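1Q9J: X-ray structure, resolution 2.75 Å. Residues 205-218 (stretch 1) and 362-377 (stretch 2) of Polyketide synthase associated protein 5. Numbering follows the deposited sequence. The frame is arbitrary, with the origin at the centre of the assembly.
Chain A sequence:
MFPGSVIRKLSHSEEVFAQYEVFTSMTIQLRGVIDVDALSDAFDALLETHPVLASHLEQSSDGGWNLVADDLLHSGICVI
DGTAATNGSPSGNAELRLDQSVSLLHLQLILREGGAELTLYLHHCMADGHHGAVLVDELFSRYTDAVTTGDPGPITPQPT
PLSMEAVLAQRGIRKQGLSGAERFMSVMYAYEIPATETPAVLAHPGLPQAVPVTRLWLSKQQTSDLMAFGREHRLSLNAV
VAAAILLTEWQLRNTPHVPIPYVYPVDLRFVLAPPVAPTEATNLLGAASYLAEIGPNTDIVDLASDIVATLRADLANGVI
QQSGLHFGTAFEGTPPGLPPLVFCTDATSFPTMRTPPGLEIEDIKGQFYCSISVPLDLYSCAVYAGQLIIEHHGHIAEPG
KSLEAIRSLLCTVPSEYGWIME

Stretch 1 (205-218) PGLPQAVPVTRLWL
Stretch 2 362-377: EDIKGQFYCSISVPLD

Two chain segments that run in opposing senses can be close at one end and splayed at the other, and the side chains then change character along the gap. Residues 205-218 and 362-377 illustrate this, burying 795 Å² between them. At the apolar centre lies Val211, extended (phi/psi -100/132) with chi1 t. Its CG2 rests 3.4 Å from Cys370 SG and 3.8 Å from Phe368 CB, while its CG1 reaches Leu376 CD2 at 4.2 Å; a compact branched side chain thus meets three neighbours at once. Beside it, Ala210 lies over one face of the Tyr369 ring (chi1 m, chi2 73°), with Ala210 CA 3.9 Å from the ring centroid in a CH-pi contact and Ala210 CB 3.5 Å from Tyr369 CE2. The methyl is small, and both it and the CA sit close to the ring.

The backbones secure this packing. Val211 N donates to Phe368 O at 3.1 Å, and Gln209 N to Cys370 O at 3.2 Å. CA-CA distances set the register: 3.7 Å for Pro208-Ser371, 4.2 Å for Ala210-Tyr369, then 6.8 Å for Val213-Gln367, 9.2 Å for Arg215-Lys365 and 12.0 Å for Trp217-Asp363. The strand that starts at Val213 and the one that runs through to Phe368 are roughly antiparallel, at 152°.

As the gap widens the side chains take over: Val213, chi1 t, points toward the partner and sets CG2 3.6 Å from Gln367 CG, and beyond it the longer Arg215 crosses. At this polar edge, Arg215 (chi1 and chi2 t, chi3 137°) extends its guanidinium so that NH1 donates to Ile364 O at 3.2 Å and NH2 forms a salt bridge with Asp363 OD1 at 2.7 Å. Both acceptors lie near the guanidinium plane, whereas Lys365 CG covers one face, 3.4 Å from Arg215 NH2. Asp363, chi1 t, also holds Lys365 through a salt bridge, OD2 to NZ 2.7 Å, so one carboxylate serves two cations.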

ATOM      1  N   PRO A 205       3.432  21.189   0.405  1.00111.49           N
ATOM      2  CA  PRO A 205       2.323  20.233   0.482  1.00110.61           C
ATOM      3  C   PRO A 205       1.210  20.684   1.425  1.00109.53           C
ATOM      4  O   PRO A 205       1.160  20.270   2.587  1.00108.86           O
ATOM      5  CB  PRO A 205       3.006  18.963   0.972  1.00112.10           C
ATOM      6  CG  PRO A 205       4.049  19.507   1.906  1.00110.78           C
ATOM      7  CD  PRO A 205       4.623  20.657   1.091  1.00111.75           C
ATOM      8  N   GLY A 206       0.317  21.530   0.922  1.00108.23           N
ATOM      9  CA  GLY A 206      -0.779  22.016   1.741  1.00104.33           C
ATOM     10  C   GLY A 206      -1.745  20.912   2.125  1.00100.24           C
ATOM     11  O   GLY A 206      -1.532  19.746   1.787  1.00 98.54           O
ATOM     12  N   LEU A 207      -2.806  21.283   2.836  1.00 98.60           N
ATOM     13  CA  LEU A 207      -3.818  20.330   3.268  1.00 96.69           C
ATOM     14  C   LEU A 207      -4.014  19.216   2.239  1.00 95.39           C
ATOM     15  O   LEU A 207      -4.092  19.469   1.031  1.00 96.78           O
ATOM     16  CB  LEU A 207      -5.137  21.057   3.554  1.00 96.20           C
ATOM     17  CG  LEU A 207      -5.467  22.312   2.732  1.00 93.41           C
ATOM     18  CD1 LEU A 207      -5.958  21.913   1.348  1.00 92.00           C
ATOM     19  CD2 LEU A 207      -6.531  23.125   3.452  1.00 91.18           C
ATOM     20  N   PRO A 208      -4.059  17.961   2.717  1.00 92.01           N
ATOM     21  CA  PRO A 208      -4.230  16.733   1.935  1.00 87.33           C
ATOM     22  C   PRO A 208      -5.675  16.480   1.570  1.00 82.89           C
ATOM     23  O   PRO A 208      -6.560  16.682   2.396  1.00 84.62           O
ATOM     24  CB  PRO A 208      -3.700  15.642   2.871  1.00 88.31           C
ATOM     25  CG  PRO A 208      -2.893  16.381   3.906  1.00 90.00           C
ATOM     26  CD  PRO A 208      -3.708  17.625   4.105  1.00 92.13           C
ATOM     27  N   GLN A 209      -5.914  16.030   0.341  1.00 79.23           N
ATOM     28  CA  GLN A 209      -7.274  15.720  -0.110  1.00 75.34           C
ATOM     29  C   GLN A 209      -7.319  14.266  -0.618  1.00 71.25           C
ATOM     30  O   GLN A 209      -6.389  13.803  -1.282  1.00 68.62           O
ATOM     31  CB  GLN A 209      -7.720  16.686  -1.232  1.00 77.82           C
ATOM     32  CG  GLN A 209      -7.614  18.217  -0.939  1.00 75.98           C
ATOM     33  CD  GLN A 209      -8.707  18.769  -0.012  1.00 77.11           C
ATOM     34  OE1 GLN A 209      -9.903  18.597  -0.261  1.00 77.05           O
ATOM     35  NE2 GLN A 209      -8.290  19.458   1.049  1.00 75.17           N
ATOM     36  N   ALA A 210      -8.398  13.558  -0.286  1.00 67.86           N
ATOM     37  CA  ALA A 210      -8.598  12.164  -0.688  1.00 64.89           C
ATOM     38  C   ALA A 210      -8.252  11.951  -2.155  1.00 63.88           C
ATOM     39  O   ALA A 210      -8.420  12.852  -2.969  1.00 66.96           O
ATOM     40  CB  ALA A 210     -10.044  11.755  -0.443  1.00 59.06           C
ATOM     41  N   VAL A 211      -7.756  10.767  -2.496  1.00 63.70           N
ATOM     42  CA  VAL A 211      -7.421  10.476  -3.885  1.00 61.26           C
ATOM     43  C   VAL A 211      -8.566   9.659  -4.493  1.00 60.23           C
ATOM     44  O   VAL A 211      -9.053   8.698  -3.893  1.00 55.98           O
ATOM     45  CB  VAL A 211      -6.087   9.688  -3.984  1.00 62.85           C
ATOM     46  CG1 VAL A 211      -5.658   9.533  -5.435  1.00 60.28           C
ATOM     47  CG2 VAL A 211      -5.009  10.399  -3.195  1.00 59.67           C
ATOM     48  N   PRO A 212      -9.040  10.056  -5.684  1.00 61.27           N
ATOM     49  CA  PRO A 212     -10.132   9.279  -6.274  1.00 59.91           C
ATOM     50  C   PRO A 212      -9.714   7.817  -6.426  1.00 58.28           C
ATOM     51  O   PRO A 212      -8.584   7.528  -6.832  1.00 54.99           O
ATOM     52  CB  PRO A 212     -10.380   9.984  -7.611  1.00 57.77           C
ATOM     53  CG  PRO A 212      -9.072  10.676  -7.908  1.00 60.17           C
ATOM     54  CD  PRO A 212      -8.649  11.175  -6.557  1.00 61.05           C
ATOM     55  N   VAL A 213     -10.621   6.911  -6.064  1.00 55.99           N
ATOM     56  CA  VAL A 213     -10.378   5.471  -6.152  1.00 55.63           C
ATOM     57  C   VAL A 213     -11.541   4.716  -6.770  1.00 57.56           C
ATOM     58  O   VAL A 213     -12.628   4.652  -6.182  1.00 53.62           O
ATOM     59  CB  VAL A 213     -10.156   4.808  -4.771  1.00 54.30           C
ATOM     60  CG1 VAL A 213      -9.898   3.308  -4.959  1.00 41.05           C
ATOM     61  CG2 VAL A 213      -9.001   5.469  -4.037  1.00 57.59           C
ATOM     62  N   THR A 214     -11.306   4.125  -7.940  1.00 59.67           N
ATOM     63  CA  THR A 214     -12.326   3.332  -8.623  1.00 63.83           C
ATOM     64  C   THR A 214     -12.112   1.880  -8.228  1.00 64.65           C
ATOM     65  O   THR A 214     -10.982   1.445  -8.041  1.00 67.35           O
ATOM     66  CB  THR A 214     -12.198   3.412 -10.134  1.00 65.27           C
ATOM     67  OG1 THR A 214     -12.375   4.766 -10.559  1.00 71.65           O
ATOM     68  CG2 THR A 214     -13.253   2.537 -10.782  1.00 65.05           C
ATOM     69  N   ARG A 215     -13.189   1.120  -8.132  1.00 62.48           N
ATOM     70  CA  ARG A 215     -13.037  -0.256  -7.731  1.00 64.63           C
ATOM     71  C   ARG A 215     -14.054  -1.197  -8.387  1.00 68.58           C
ATOM     72  O   ARG A 215     -15.264  -0.933  -8.377  1.00 67.55           O
ATOM     73  CB  ARG A 215     -13.109  -0.293  -6.206  1.00 64.86           C
ATOM     74  CG  ARG A 215     -13.131  -1.647  -5.556  1.00 64.66           C
ATOM     75  CD  ARG A 215     -12.552  -1.509  -4.168  1.00 64.84           C
ATOM     76  NE  ARG A 215     -13.301  -2.233  -3.153  1.00 67.30           N
ATOM     77  CZ  ARG A 215     -12.878  -2.408  -1.905  1.00 67.26           C
ATOM     78  NH1 ARG A 215     -11.706  -1.915  -1.515  1.00 63.29           N
ATOM     79  NH2 ARG A 215     -13.633  -3.067  -1.037  1.00 71.17           N
ATOM     80  N   LEU A 216     -13.549  -2.282  -8.980  1.00 70.36           N
ATOM     81  CA  LEU A 216     -14.386  -3.287  -9.650  1.00 72.90           C
ATOM     82  C   LEU A 216     -14.150  -4.645  -9.024  1.00 73.06           C
ATOM     83  O   LEU A 216     -13.015  -4.994  -8.733  1.00 76.48           O
ATOM     84  CB  LEU A 216     -14.034  -3.382 -11.130  1.00 73.01           C
ATOM     85  CG  LEU A 216     -14.328  -2.124 -11.931  1.00 75.89           C
ATOM     86  CD1 LEU A 216     -13.905  -2.317 -13.385  1.00 77.84           C
ATOM     87  CD2 LEU A 216     -15.814  -1.825 -11.830  1.00 77.27           C
ATOM     88  N   TRP A 217     -15.218  -5.410  -8.830  1.00 72.25           N
ATOM     89  CA  TRP A 217     -15.098  -6.736  -8.240  1.00 72.20           C
ATOM     90  C   TRP A 217     -15.195  -7.876  -9.256  1.00 75.16           C
ATOM     91  O   TRP A 217     -15.233  -7.667 -10.473  1.00 73.78           O
ATOM     92  CB  TRP A 217     -16.169  -6.952  -7.170  1.00 70.03           C
ATOM     93  CG  TRP A 217     -15.952  -6.205  -5.908  1.00 68.87           C
ATOM     94  CD1 TRP A 217     -15.893  -4.856  -5.760  1.00 66.89           C
ATOM     95  CD2 TRP A 217     -15.792  -6.766  -4.600  1.00 69.29           C
ATOM     96  NE1 TRP A 217     -15.703  -4.537  -4.440  1.00 69.81           N
ATOM     97  CE2 TRP A 217     -15.635  -5.694  -3.702  1.00 70.71           C
ATOM     98  CE3 TRP A 217     -15.760  -8.077  -4.098  1.00 72.23           C
ATOM     99  CZ2 TRP A 217     -15.454  -5.885  -2.314  1.00 70.63           C
ATOM    100  CZ3 TRP A 217     -15.579  -8.269  -2.716  1.00 71.20           C
ATOM    101  CH2 TRP A 217     -15.427  -7.177  -1.847  1.00 69.84           C
ATOM    102  N   LEU A 218     -15.224  -9.091  -8.717  1.00 79.55           N
ATOM    103  CA  LEU A 218     -15.327 -10.318  -9.490  1.00 80.97           C
ATOM    104  C   LEU A 218     -16.101 -11.335  -8.683  1.00 83.14           C
ATOM    105  O   LEU A 218     -15.909 -11.460  -7.471  1.00 82.59           O
ATOM    106  CB  LEU A 218     -13.943 -10.870  -9.810  1.00 83.60           C
ATOM    107  CG  LEU A 218     -13.376 -10.374 -11.135  1.00 85.22           C
ATOM    108  CD1 LEU A 218     -11.973 -10.912 -11.350  1.00 89.03           C
ATOM    109  CD2 LEU A 218     -14.304 -10.838 -12.240  1.00 90.99           C
ATOM    110  N   GLU A 362     -17.648  -6.524   6.864  1.00 65.78           N
ATOM    111  CA  GLU A 362     -18.389  -6.682   5.611  1.00 66.93           C
ATOM    112  C   GLU A 362     -17.598  -6.203   4.410  1.00 63.34           C
ATOM    113  O   GLU A 362     -17.825  -6.649   3.290  1.00 62.79           O
ATOM    114  CB  GLU A 362     -19.731  -5.941   5.681  1.00 70.97           C
ATOM    115  CG  GLU A 362     -20.714  -6.601   6.621  1.00 79.77           C
ATOM    116  CD  GLU A 362     -20.968  -8.061   6.254  1.00 87.10           C
ATOM    117  OE1 GLU A 362     -21.323  -8.846   7.168  1.00 89.99           O
ATOM    118  OE2 GLU A 362     -20.817  -8.422   5.057  1.00 88.22           O
ATOM    119  N   ASP A 363     -16.670  -5.287   4.637  1.00 62.70           N
ATOM    120  CA  ASP A 363     -15.866  -4.782   3.536  1.00 65.54           C
ATOM    121  C   ASP A 363     -14.616  -4.075   4.040  1.00 65.50           C
ATOM    122  O   ASP A 363     -14.583  -3.579   5.163  1.00 65.35           O
ATOM    123  CB  ASP A 363     -16.704  -3.830   2.673  1.00 67.71           C
ATOM    124  CG  ASP A 363     -16.035  -3.500   1.367  1.00 72.55           C
ATOM    125  OD1 ASP A 363     -15.014  -4.163   1.058  1.00 71.59           O
ATOM    126  OD2 ASP A 363     -16.530  -2.589   0.653  1.00 71.41           O
ATOM    127  N   ILE A 364     -13.582  -4.050   3.207  1.00 65.92           N
ATOM    128  CA  ILE A 364     -12.325  -3.405   3.563  1.00 66.67           C
ATOM    129  C   ILE A 364     -11.794  -2.610   2.376  1.00 67.09           C
ATOM    130  O   ILE A 364     -11.288  -3.187   1.416  1.00 67.48           O
ATOM    131  CB  ILE A 364     -11.271  -4.455   3.994  1.00 66.64           C
ATOM    132  CG1 ILE A 364     -11.550  -4.908   5.428  1.00 68.23           C
ATOM    133  CG2 ILE A 364      -9.871  -3.887   3.862  1.00 67.97           C
ATOM    134  CD1 ILE A 364     -10.582  -5.957   5.958  1.00 66.14           C
ATOM    135  N   LYS A 365     -11.916  -1.287   2.444  1.00 67.11           N
ATOM    136  CA  LYS A 365     -11.453  -0.426   1.356  1.00 67.54           C
ATOM    137  C   LYS A 365     -10.225   0.375   1.771  1.00 65.07           C
ATOM    138  O   LYS A 365     -10.133   0.858   2.897  1.00 63.18           O
ATOM    139  CB  LYS A 365     -12.556   0.552   0.923  1.00 72.69           C
ATOM    140  CG  LYS A 365     -13.899  -0.080   0.585  1.00 77.95           C
ATOM    141  CD  LYS A 365     -14.910   0.975   0.141  1.00 81.66           C
ATOM    142  CE  LYS A 365     -16.333   0.412   0.102  1.00 83.93           C
ATOM    143  NZ  LYS A 365     -16.778  -0.069   1.449  1.00 87.27           N
ATOM    144  N   GLY A 366      -9.282   0.520   0.852  1.00 65.80           N
ATOM    145  CA  GLY A 366      -8.084   1.273   1.153  1.00 65.52           C
ATOM    146  C   GLY A 366      -8.034   2.487   0.260  1.00 67.20           C
ATOM    147  O   GLY A 366      -8.441   2.441  -0.903  1.00 68.72           O
ATOM    148  N   GLN A 367      -7.541   3.590   0.798  1.00 66.75           N
ATOM    149  CA  GLN A 367      -7.461   4.801   0.007  1.00 66.26           C
ATOM    150  C   GLN A 367      -6.350   5.686   0.526  1.00 66.43           C
ATOM    151  O   GLN A 367      -5.966   5.599   1.687  1.00 69.53           O
ATOM    152  CB  GLN A 367      -8.791   5.552   0.068  1.00 64.83           C
ATOM    153  CG  GLN A 367      -8.825   6.840  -0.732  1.00 58.65           C
ATOM    154  CD  GLN A 367     -10.199   7.499  -0.713  1.00 58.38           C
ATOM    155  OE1 GLN A 367     -10.460   8.433  -1.475  1.00 51.15           O
ATOM    156  NE2 GLN A 367     -11.083   7.015   0.163  1.00 52.97           N
ATOM    157  N   PHE A 368      -5.834   6.533  -0.351  1.00 64.94           N
ATOM    158  CA  PHE A 368      -4.772   7.449   0.013  1.00 65.22           C
ATOM    159  C   PHE A 368      -5.337   8.853   0.193  1.00 67.68           C
ATOM    160  O   PHE A 368      -6.448   9.152  -0.255  1.00 69.02           O
ATOM    161  CB  PHE A 368      -3.704   7.480  -1.077  1.00 63.73           C
ATOM    162  CG  PHE A 368      -3.049   6.149  -1.326  1.00 67.12           C
ATOM    163  CD1 PHE A 368      -2.999   5.619  -2.611  1.00 65.93           C
ATOM    164  CD2 PHE A 368      -2.474   5.428  -0.282  1.00 68.18           C
ATOM    165  CE1 PHE A 368      -2.391   4.396  -2.851  1.00 62.84           C
ATOM    166  CE2 PHE A 368      -1.862   4.200  -0.518  1.00 66.33           C
ATOM    167  CZ  PHE A 368      -1.822   3.685  -1.805  1.00 64.04           C
ATOM    168  N   TYR A 369      -4.569   9.712   0.855  1.00 69.58           N
ATOM    169  CA  TYR A 369      -4.970  11.098   1.060  1.00 69.03           C
ATOM    170  C   TYR A 369      -3.798  12.031   0.867  1.00 71.37           C
ATOM    171  O   TYR A 369      -3.613  12.937   1.661  1.00 74.29           O
ATOM    172  CB  TYR A 369      -5.528  11.320   2.461  1.00 65.56           C
ATOM    173  CG  TYR A 369      -6.948  10.851   2.637  1.00 70.56           C
ATOM    174  CD1 TYR A 369      -7.250   9.490   2.704  1.00 72.48           C
ATOM    175  CD2 TYR A 369      -7.996  11.769   2.758  1.00 70.04           C
ATOM    176  CE1 TYR A 369      -8.563   9.055   2.893  1.00 74.66           C
ATOM    177  CE2 TYR A 369      -9.309  11.344   2.947  1.00 71.22           C
ATOM    178  CZ  TYR A 369      -9.583   9.988   3.014  1.00 72.35           C
ATOM    179  OH  TYR A 369     -10.865   9.548   3.214  1.00 72.86           O
ATOM    180  N   CYS A 370      -2.992  11.811  -0.164  1.00 71.91           N
ATOM    181  CA  CYS A 370      -1.876  12.709  -0.389  1.00 74.72           C
ATOM    182  C   CYS A 370      -2.410  14.109  -0.717  1.00 75.89           C
ATOM    183  O   CYS A 370      -3.599  14.282  -1.008  1.00 72.27           O
ATOM    184  CB  CYS A 370      -0.996  12.179  -1.513  1.00 77.98           C
ATOM    185  SG  CYS A 370      -1.893  11.614  -2.953  1.00 88.32           S
ATOM    186  N   SER A 371      -1.540  15.112  -0.653  1.00 78.85           N
ATOM    187  CA  SER A 371      -1.970  16.475  -0.939  1.00 83.24           C
ATOM    188  C   SER A 371      -2.293  16.647  -2.425  1.00 84.84           C
ATOM    189  O   SER A 371      -1.647  16.045  -3.278  1.00 84.20           O
ATOM    190  CB  SER A 371      -0.897  17.486  -0.494  1.00 82.29           C
ATOM    191  OG  SER A 371       0.306  17.338  -1.229  1.00 82.86           O
ATOM    192  N   ILE A 372      -3.310  17.458  -2.719  1.00 87.91           N
ATOM    193  CA  ILE A 372      -3.752  17.735  -4.091  1.00 87.73           C
ATOM    194  C   ILE A 372      -2.563  17.852  -5.043  1.00 86.88           C
ATOM    195  O   ILE A 372      -1.453  18.181  -4.624  1.00 87.54           O
ATOM    196  CB  ILE A 372      -4.595  19.064  -4.150  1.00 88.72           C
ATOM    197  CG1 ILE A 372      -6.040  18.801  -3.711  1.00 86.72           C
ATOM    198  CG2 ILE A 372      -4.575  19.665  -5.554  1.00 87.58           C
ATOM    199  CD1 ILE A 372      -6.872  17.994  -4.710  1.00 85.23           C
ATOM    200  N   SER A 373      -2.802  17.566  -6.317  1.00 83.71           N
ATOM    201  CA  SER A 373      -1.774  17.658  -7.343  1.00 82.10           C
ATOM    202  C   SER A 373      -0.765  16.522  -7.311  1.00 82.50           C
ATOM    203  O   SER A 373       0.307  16.629  -7.914  1.00 83.83           O
ATOM    204  CB  SER A 373      -1.033  18.997  -7.253  1.00 79.06           C
ATOM    205  OG  SER A 373      -0.023  18.957  -6.276  1.00 76.10           O
ATOM    206  N   VAL A 374      -1.096  15.438  -6.614  1.00 83.06           N
ATOM    207  CA  VAL A 374      -0.200  14.288  -6.557  1.00 81.94           C
ATOM    208  C   VAL A 374      -0.436  13.436  -7.794  1.00 80.11           C
ATOM    209  O   VAL A 374      -1.523  12.885  -7.985  1.00 79.43           O
ATOM    210  CB  VAL A 374      -0.444  13.410  -5.301  1.00 82.25           C
ATOM    211  CG1 VAL A 374       0.359  12.120  -5.406  1.00 81.81           C
ATOM    212  CG2 VAL A 374      -0.009  14.149  -4.061  1.00 87.21           C
ATOM    213  N   PRO A 375       0.577  13.335  -8.663  1.00 77.63           N
ATOM    214  CA  PRO A 375       0.474  12.544  -9.888  1.00 76.95           C
ATOM    215  C   PRO A 375       0.502  11.066  -9.536  1.00 73.41           C
ATOM    216  O   PRO A 375       1.443  10.350  -9.872  1.00 73.87           O
ATOM    217  CB  PRO A 375       1.709  12.971 -10.673  1.00 79.81           C
ATOM    218  CG  PRO A 375       2.710  13.216  -9.583  1.00 78.41           C
ATOM    219  CD  PRO A 375       1.897  13.984  -8.569  1.00 78.33           C
ATOM    220  N   LEU A 376      -0.533  10.612  -8.851  1.00 67.23           N
ATOM    221  CA  LEU A 376      -0.579   9.229  -8.453  1.00 65.42           C
ATOM    222  C   LEU A 376      -1.414   8.378  -9.383  1.00 66.91           C
ATOM    223  O   LEU A 376      -2.631   8.278  -9.228  1.00 67.58           O
ATOM    224  CB  LEU A 376      -1.118   9.104  -7.029  1.00 62.31           C
ATOM    225  CG  LEU A 376      -1.182   7.675  -6.478  1.00 60.54           C
ATOM    226  CD1 LEU A 376       0.230   7.145  -6.339  1.00 60.91           C
ATOM    227  CD2 LEU A 376      -1.895   7.655  -5.146  1.00 59.49           C
ATOM    228  N   ASP A 377      -0.773   7.776 -10.372  1.00 65.38           N
ATOM    229  CA  ASP A 377      -1.511   6.905 -11.271  1.00 63.15           C
ATOM    230  C   ASP A 377      -1.144   5.493 -10.819  1.00 60.52           C
ATOM    231  O   ASP A 377      -0.061   5.007 -11.129  1.00 60.99           O
ATOM    232  CB  ASP A 377      -1.076   7.123 -12.718  1.00 62.73           C
ATOM    233  CG  ASP A 377      -2.211   6.932 -13.684  1.00 64.79           C
ATOM    234  OD1 ASP A 377      -3.001   5.976 -13.468  1.00 61.86           O
ATOM    235  OD2 ASP A 377      -2.313   7.734 -14.648  1.00 67.44           O
TER